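Local coordinates for protein necrotic enteritis toxin B (Clostridium perfringens, PDB 4I0N) that probably forms pores in host cell membranes, as a toxin with the alpha-hemolysin fold, at residues 108-113 against 153-158. Sequence-based numbering, arbitrary orientation.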
ATOM      1  N   THR A 108       1.563  -4.059  13.040  1.00 12.59           N
ATOM      2  CA  THR A 108       0.995  -2.720  12.878  1.00 12.29           C
ATOM      3  C   THR A 108       2.044  -1.657  13.159  1.00 13.21           C
ATOM      4  O   THR A 108       2.741  -1.729  14.183  1.00 14.11           O
ATOM      5  CB  THR A 108      -0.201  -2.527  13.799  1.00 13.09           C
ATOM      6  OG1 THR A 108      -1.171  -3.525  13.477  1.00 11.94           O
ATOM      7  CG2 THR A 108      -0.826  -1.129  13.666  1.00 12.36           C
ATOM      8  N   ILE A 109       2.143  -0.682  12.259  1.00 12.49           N
ATOM      9  CA  ILE A 109       3.127   0.408  12.374  1.00 12.15           C
ATOM     10  C   ILE A 109       2.403   1.740  12.375  1.00 12.09           C
ATOM     11  O   ILE A 109       1.686   2.067  11.433  1.00 11.62           O
ATOM     12  CB  ILE A 109       4.206   0.327  11.253  1.00 12.89           C
ATOM     13  CG1 ILE A 109       4.897  -1.041  11.344  1.00 14.55           C
ATOM     14  CG2 ILE A 109       5.189   1.516  11.349  1.00 10.91           C
ATOM     15  CD1 ILE A 109       5.849  -1.385  10.238  1.00 17.50           C
ATOM     16  N   ASP A 110       2.565   2.481  13.466  1.00 12.37           N
ATOM     17  CA  ASP A 110       1.908   3.759  13.638  1.00 14.07           C
ATOM     18  C   ASP A 110       2.873   4.906  13.297  1.00 14.40           C
ATOM     19  O   ASP A 110       2.435   6.044  13.179  1.00 15.14           O
ATOM     20  CB  ASP A 110       1.447   3.959  15.090  1.00 16.11           C
ATOM     21  CG  ASP A 110       0.188   3.197  15.444  1.00 20.51           C
ATOM     22  OD1 ASP A 110      -0.321   2.388  14.636  1.00 22.61           O
ATOM     23  OD2 ASP A 110      -0.299   3.420  16.576  1.00 26.60           O
ATOM     24  N   LYS A 111       4.176   4.618  13.191  1.00 14.95           N
ATOM     25  CA  LYS A 111       5.195   5.651  12.911  1.00 15.00           C
ATOM     26  C   LYS A 111       4.973   6.239  11.530  1.00 14.50           C
ATOM     27  O   LYS A 111       4.613   5.510  10.599  1.00 13.27           O
ATOM     28  CB  LYS A 111       6.600   5.036  12.927  1.00 15.48           C
ATOM     29  CG  LYS A 111       6.982   4.326  14.215  1.00 20.12           C
ATOM     30  CD  LYS A 111       6.948   5.275  15.398  1.00 23.46           C
ATOM     31  CE  LYS A 111       7.255   4.583  16.742  1.00 27.54           C
ATOM     32  NZ  LYS A 111       8.405   3.642  16.673  1.00 31.41           N
ATOM     33  N   LYS A 112       5.233   7.539  11.370  1.00 14.53           N
ATOM     34  CA  LYS A 112       5.027   8.152  10.058  1.00 14.61           C
ATOM     35  C   LYS A 112       5.904   7.493   8.986  1.00 14.24           C
ATOM     36  O   LYS A 112       5.458   7.273   7.852  1.00 13.96           O
ATOM     37  CB  LYS A 112       5.300   9.664  10.109  1.00 15.59           C
ATOM     38  CG  LYS A 112       5.232  10.335   8.721  1.00 17.76           C
ATOM     39  CD  LYS A 112       5.371  11.853   8.808  1.00 20.53           C
ATOM     40  CE  LYS A 112       6.670  12.280   9.438  1.00 22.69           C
ATOM     41  NZ  LYS A 112       7.814  12.100   8.526  1.00 27.54           N
ATOM     42  N   ASP A 113       7.166   7.228   9.325  1.00 13.63           N
ATOM     43  CA  ASP A 113       8.093   6.661   8.347  1.00 13.70           C
ATOM     44  C   ASP A 113       8.223   5.167   8.574  1.00 13.59           C
ATOM     45  O   ASP A 113       8.659   4.725   9.646  1.00 14.22           O
ATOM     46  CB  ASP A 113       9.474   7.324   8.410  1.00 13.75           C
ATOM     47  CG  ASP A 113       9.428   8.801   8.102  1.00 15.69           C
ATOM     48  OD1 ASP A 113       8.582   9.211   7.277  1.00 17.34           O
ATOM     49  OD2 ASP A 113      10.249   9.544   8.681  1.00 18.39           O
ATOM     50  N   ASP A 153      -0.488  10.705   9.491  1.00 11.41           N
ATOM     51  CA  ASP A 153      -1.890  10.595   9.966  1.00 10.74           C
ATOM     52  C   ASP A 153      -2.563   9.242   9.764  1.00 10.14           C
ATOM     53  O   ASP A 153      -3.750   9.112  10.099  1.00 10.35           O
ATOM     54  CB  ASP A 153      -2.800  11.680   9.352  1.00 11.14           C
ATOM     55  CG  ASP A 153      -2.383  13.096   9.734  1.00 14.19           C
ATOM     56  OD1 ASP A 153      -1.558  13.293  10.661  1.00 13.89           O
ATOM     57  OD2 ASP A 153      -2.912  14.020   9.098  1.00 18.03           O
ATOM     58  N   PHE A 154      -1.819   8.257   9.233  1.00  8.48           N
ATOM     59  CA  PHE A 154      -2.329   6.921   8.958  1.00  8.92           C
ATOM     60  C   PHE A 154      -1.485   5.896   9.700  1.00  9.49           C
ATOM     61  O   PHE A 154      -0.413   6.247  10.245  1.00 11.22           O
ATOM     62  CB  PHE A 154      -2.289   6.607   7.444  1.00  7.16           C
ATOM     63  CG  PHE A 154      -3.366   7.277   6.638  1.00  7.04           C
ATOM     64  CD1 PHE A 154      -4.326   6.504   5.975  1.00  7.12           C
ATOM     65  CD2 PHE A 154      -3.370   8.672   6.469  1.00  6.72           C
ATOM     66  CE1 PHE A 154      -5.329   7.132   5.166  1.00  7.37           C
ATOM     67  CE2 PHE A 154      -4.342   9.316   5.680  1.00  7.50           C
ATOM     68  CZ  PHE A 154      -5.332   8.538   5.024  1.00  7.39           C
ATOM     69  N   ARG A 155      -1.967   4.651   9.750  1.00  9.84           N
ATOM     70  CA  ARG A 155      -1.170   3.520  10.244  1.00 10.12           C
ATOM     71  C   ARG A 155      -1.236   2.378   9.251  1.00  9.92           C
ATOM     72  O   ARG A 155      -2.164   2.325   8.432  1.00  9.95           O
ATOM     73  CB  ARG A 155      -1.689   3.041  11.609  1.00 11.65           C
ATOM     74  CG  ARG A 155      -3.147   2.634  11.596  1.00 12.29           C
ATOM     75  CD  ARG A 155      -3.526   1.823  12.859  1.00 19.08           C
ATOM     76  NE  ARG A 155      -3.047   2.448  14.081  1.00 23.79           N
ATOM     77  CZ  ARG A 155      -3.800   3.170  14.915  1.00 28.68           C
ATOM     78  NH1 ARG A 155      -5.101   3.363  14.666  1.00 28.75           N
ATOM     79  NH2 ARG A 155      -3.251   3.710  16.007  1.00 29.53           N
ATOM     80  N   THR A 156      -0.255   1.483   9.312  1.00  9.48           N
ATOM     81  CA  THR A 156      -0.222   0.307   8.454  1.00  8.98           C
ATOM     82  C   THR A 156      -0.550  -0.919   9.305  1.00  9.37           C
ATOM     83  O   THR A 156       0.055  -1.125  10.365  1.00  9.39           O
ATOM     84  CB  THR A 156       1.168   0.106   7.849  1.00  8.65           C
ATOM     85  OG1 THR A 156       1.436   1.200   6.969  1.00  9.69           O
ATOM     86  CG2 THR A 156       1.235  -1.232   7.065  1.00  9.47           C
ATOM     87  N   ILE A 157      -1.531  -1.697   8.852  1.00  8.86           N
ATOM     88  CA  ILE A 157      -1.921  -2.930   9.547  1.00  9.49           C
ATOM     89  C   ILE A 157      -1.724  -4.057   8.549  1.00 10.51           C
ATOM     90  O   ILE A 157      -2.392  -4.084   7.509  1.00  9.31           O
ATOM     91  CB  ILE A 157      -3.404  -2.881   9.997  1.00  9.94           C
ATOM     92  CG1 ILE A 157      -3.637  -1.649  10.902  1.00 11.57           C
ATOM     93  CG2 ILE A 157      -3.823  -4.210  10.674  1.00 11.24           C
ATOM     94  CD1 ILE A 157      -5.089  -1.196  10.980  1.00 16.09           C
ATOM     95  N   GLN A 158      -0.801  -4.976   8.822  1.00 10.96           N
ATOM     96  CA  GLN A 158      -0.742  -6.160   7.954  1.00 12.71           C
ATOM     97  C   GLN A 158      -1.890  -7.090   8.345  1.00 13.66           C
ATOM     98  O   GLN A 158      -1.871  -7.696   9.412  1.00 15.12           O
ATOM     99  CB  GLN A 158       0.604  -6.881   7.994  1.00 12.85           C
ATOM    100  CG  GLN A 158       0.655  -8.012   6.937  1.00 13.68           C
ATOM    101  CD  GLN A 158       2.021  -8.662   6.772  1.00 16.45           C
ATOM    102  OE1 GLN A 158       2.681  -9.008   7.754  1.00 16.00           O
ATOM    103  NE2 GLN A 158       2.439  -8.856   5.511  1.00 14.59           N
TER
HETATM  104  O   HOH W   1       1.804   7.722  10.864  1.00 12.07           O
HETATM  105  O   HOH W   2      -0.601   6.286  13.147  1.00 24.74           O
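Arg155 and Asp110 run side by side because the CG of Arg155 sits between its backbone N and carbonyl carbon (chi1 57°) and its chain bends at chi3, while the CG of Asp110 lies anti to its carbonyl carbon (chi1 -77°). The guanidinium grips the carboxylate side-on: Arg155 NE meets Asp110 OD1 at 2.8 Å and Arg155 NH2 meets Asp110 OD2 at 3.0 Å. Both bonds are nearly straight and leave in the guanidinium plane, yet they reach the oxygens from above the carboxylate, whose plane is turned 47° from it. Beside this salt bridge, Thr108 CG2 rests 4.1 Å from Arg155 CD, and Thr108 OG1 lies 3.9 Å from Ile157 CG2. Ile109 and Thr156 form a hydrogen-bonded antiparallel pair, Ile109 N to Thr156 O and Thr156 N to Ile109 O both 2.9 Å. Past Asp110 and Arg155 the chains diverge; one water donates to both Asp110 O and Phe154 O, and a second lies within hydrogen-bonding distance of both. Gln151 NE2 binds Ile109 O and Lys111 O, while Gln151 OE1 and Tyr149 OH hold Thr156 OG1. Strand 108-109 thus pairs with 154-162 at the base of the small sheet of 113-120, 126-127 and 144-150, probably the folded prestem of the leukocidin/hemolysin family.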